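Local coordinates for protein MAU2 chromatid cohesion factor homolog (Saccharomyces cerevisiae, PDB 4XDN) that forms a complex with Scc2 that is required for cohesin to associate with chromosomes, and so takes part in sister chromatid cohesion, at residues E434-A439 with L454-V459. Numbering follows the deposited sequence.
Sequences EYTRLA and LNCYTV
On the helix that presents Asn455 to the Tyr435 ring, Leu454 O is gripped twice: by Thr458 N in the regular helical pattern and by Thr458 OG1, 2.9 Å from Leu454 O, the two donors arriving from opposite faces of the carbonyl plane. The contact between the helices is mostly apolar. Asn455 lays its CB over one face of the Tyr435 ring, a CH-pi contact with Asn455 CB 3.7 Å from the ring centroid and displaced toward the rim, where it lies 3.5 Å from Tyr435 CZ. Tyr435 CG stands anti to its own carbonyl carbon (chi1 -76°), which carries the ring obliquely past the flank of helix 446-466. Ring and amide planes are 37° apart; Asn455 ND2 comes within 3.4 Å of Tyr435 OH at an angle too poor for a hydrogen bond. The hydroxyl instead bonds to Gln425 OE1, and Asn455 OD1 to a backbone group of the other protein's chain, probably Scc2. Beside the ring, Tyr435 CB meets Cys456 CB at 4.1 Å, and at the partly exposed margin Cys456 SG lies 4.0 Å from Thr436 OG1, itself hydrogen-bonded to Val432 O. Were Tyr435 replaced by an alanine, Asn455 CB would probably lose the surface it rests on, and Gln425 OE1 its hydroxyl partner. The segments run roughly antiparallel (149°, axes 9.4 Å apart at closest approach) as successive helices of a helical hairpin, consistent with the TPR-like architecture of this family. Helix 415-426 packs against Tyr435 through Ala421 and Met422; helix 472-490 reaches Cys456 through Val482 and, with helix 499-513, packs on Leu454 and Tyr457.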
loop_
_atom_site.group_PDB
_atom_site.type_symbol
_atom_site.label_atom_id
_atom_site.label_comp_id
_atom_site.label_asym_id
_atom_site.label_seq_id
_atom_site.Cartn_x
_atom_site.Cartn_y
_atom_site.Cartn_z
ATOM N N GLU A 434 -11.377 10.075 -20.776
ATOM C CA GLU A 434 -11.478 9.533 -19.422
ATOM C C GLU A 434 -10.109 9.028 -18.991
ATOM O O GLU A 434 -9.632 9.337 -17.898
ATOM C CB GLU A 434 -12.502 8.389 -19.330
ATOM C CG GLU A 434 -13.650 8.415 -20.340
ATOM C CD GLU A 434 -14.626 9.549 -20.119
ATOM O OE1 GLU A 434 -14.917 9.869 -18.948
ATOM O OE2 GLU A 434 -15.111 10.117 -21.121
ATOM N N TYR A 435 -9.483 8.242 -19.863
ATOM C CA TYR A 435 -8.155 7.700 -19.603
ATOM C C TYR A 435 -7.119 8.811 -19.484
ATOM O O TYR A 435 -6.250 8.766 -18.617
ATOM C CB TYR A 435 -7.745 6.729 -20.712
ATOM C CG TYR A 435 -8.414 5.373 -20.642
ATOM C CD1 TYR A 435 -8.517 4.687 -19.439
ATOM C CD2 TYR A 435 -8.938 4.776 -21.783
ATOM C CE1 TYR A 435 -9.124 3.448 -19.372
ATOM C CE2 TYR A 435 -9.550 3.539 -21.725
ATOM C CZ TYR A 435 -9.639 2.878 -20.518
ATOM O OH TYR A 435 -10.243 1.644 -20.451
ATOM N N THR A 436 -7.217 9.802 -20.367
ATOM C CA THR A 436 -6.264 10.904 -20.392
ATOM C C THR A 436 -6.302 11.689 -19.085
ATOM O O THR A 436 -5.259 11.988 -18.507
ATOM C CB THR A 436 -6.540 11.864 -21.564
ATOM O OG1 THR A 436 -6.554 11.131 -22.795
ATOM C CG2 THR A 436 -5.468 12.946 -21.640
ATOM N N ARG A 437 -7.506 12.019 -18.625
ATOM C CA ARG A 437 -7.668 12.769 -17.384
ATOM C C ARG A 437 -7.177 11.967 -16.186
ATOM O O ARG A 437 -6.660 12.530 -15.224
ATOM C CB ARG A 437 -9.132 13.166 -17.175
ATOM C CG ARG A 437 -9.586 14.349 -18.016
ATOM C CD ARG A 437 -10.961 14.849 -17.590
ATOM N NE ARG A 437 -11.971 13.789 -17.605
ATOM C CZ ARG A 437 -12.314 13.049 -16.552
ATOM N NH1 ARG A 437 -11.738 13.237 -15.370
ATOM N NH2 ARG A 437 -13.244 12.113 -16.682
ATOM N N LEU A 438 -7.342 10.651 -16.243
ATOM C CA LEU A 438 -6.917 9.797 -15.143
ATOM C C LEU A 438 -5.397 9.685 -15.118
ATOM O O LEU A 438 -4.781 9.662 -14.049
ATOM C CB LEU A 438 -7.555 8.413 -15.255
ATOM C CG LEU A 438 -7.177 7.404 -14.165
ATOM C CD1 LEU A 438 -7.321 8.007 -12.783
ATOM C CD2 LEU A 438 -8.034 6.154 -14.284
ATOM N N ALA A 439 -4.794 9.633 -16.300
ATOM C CA ALA A 439 -3.344 9.540 -16.412
ATOM C C ALA A 439 -2.661 10.859 -16.051
ATOM O O ALA A 439 -1.443 10.898 -15.874
ATOM C CB ALA A 439 -2.954 9.119 -17.819
ATOM N N LEU A 454 -2.008 2.858 -21.638
ATOM C CA LEU A 454 -1.934 1.708 -22.531
ATOM C C LEU A 454 -3.273 1.456 -23.215
ATOM O O LEU A 454 -3.323 1.187 -24.419
ATOM C CB LEU A 454 -1.487 0.460 -21.767
ATOM C CG LEU A 454 -0.012 0.418 -21.347
ATOM C CD1 LEU A 454 0.249 -0.775 -20.447
ATOM C CD2 LEU A 454 0.906 0.370 -22.559
ATOM N N ASN A 455 -4.358 1.537 -22.449
ATOM C CA ASN A 455 -5.693 1.445 -23.030
ATOM C C ASN A 455 -5.913 2.592 -24.004
ATOM O O ASN A 455 -6.493 2.408 -25.071
ATOM C CB ASN A 455 -6.774 1.466 -21.949
ATOM C CG ASN A 455 -6.887 0.152 -21.205
ATOM O OD1 ASN A 455 -6.717 -0.920 -21.781
ATOM N ND2 ASN A 455 -7.183 0.230 -19.913
ATOM N N CYS A 456 -5.437 3.776 -23.629
ATOM C CA CYS A 456 -5.568 4.957 -24.470
ATOM C C CYS A 456 -4.795 4.778 -25.773
ATOM O O CYS A 456 -5.259 5.185 -26.837
ATOM C CB CYS A 456 -5.074 6.202 -23.731
ATOM S SG CYS A 456 -5.313 7.747 -24.633
ATOM N N TYR A 457 -3.619 4.166 -25.682
ATOM C CA TYR A 457 -2.802 3.899 -26.860
ATOM C C TYR A 457 -3.494 2.891 -27.771
ATOM O O TYR A 457 -3.514 3.052 -28.991
ATOM C CB TYR A 457 -1.420 3.378 -26.454
ATOM C CG TYR A 457 -0.530 3.037 -27.629
ATOM C CD1 TYR A 457 -0.549 1.767 -28.196
ATOM C CD2 TYR A 457 0.327 3.984 -28.173
ATOM C CE1 TYR A 457 0.261 1.452 -29.271
ATOM C CE2 TYR A 457 1.141 3.679 -29.248
ATOM C CZ TYR A 457 1.104 2.412 -29.793
ATOM O OH TYR A 457 1.912 2.105 -30.865
ATOM N N THR A 458 -4.058 1.850 -27.163
ATOM C CA THR A 458 -4.752 0.799 -27.896
ATOM C C THR A 458 -5.912 1.372 -28.698
ATOM O O THR A 458 -6.089 1.046 -29.871
ATOM C CB THR A 458 -5.277 -0.287 -26.935
ATOM O OG1 THR A 458 -4.174 -0.874 -26.236
ATOM C CG2 THR A 458 -6.029 -1.379 -27.685
ATOM N N VAL A 459 -6.697 2.231 -28.057
ATOM C CA VAL A 459 -7.823 2.881 -28.714
ATOM C C VAL A 459 -7.347 3.740 -29.880
ATOM O O VAL A 459 -7.872 3.638 -30.987
ATOM C CB VAL A 459 -8.621 3.748 -27.715
ATOM C CG1 VAL A 459 -9.633 4.641 -28.431
ATOM C CG2 VAL A 459 -9.326 2.859 -26.706
#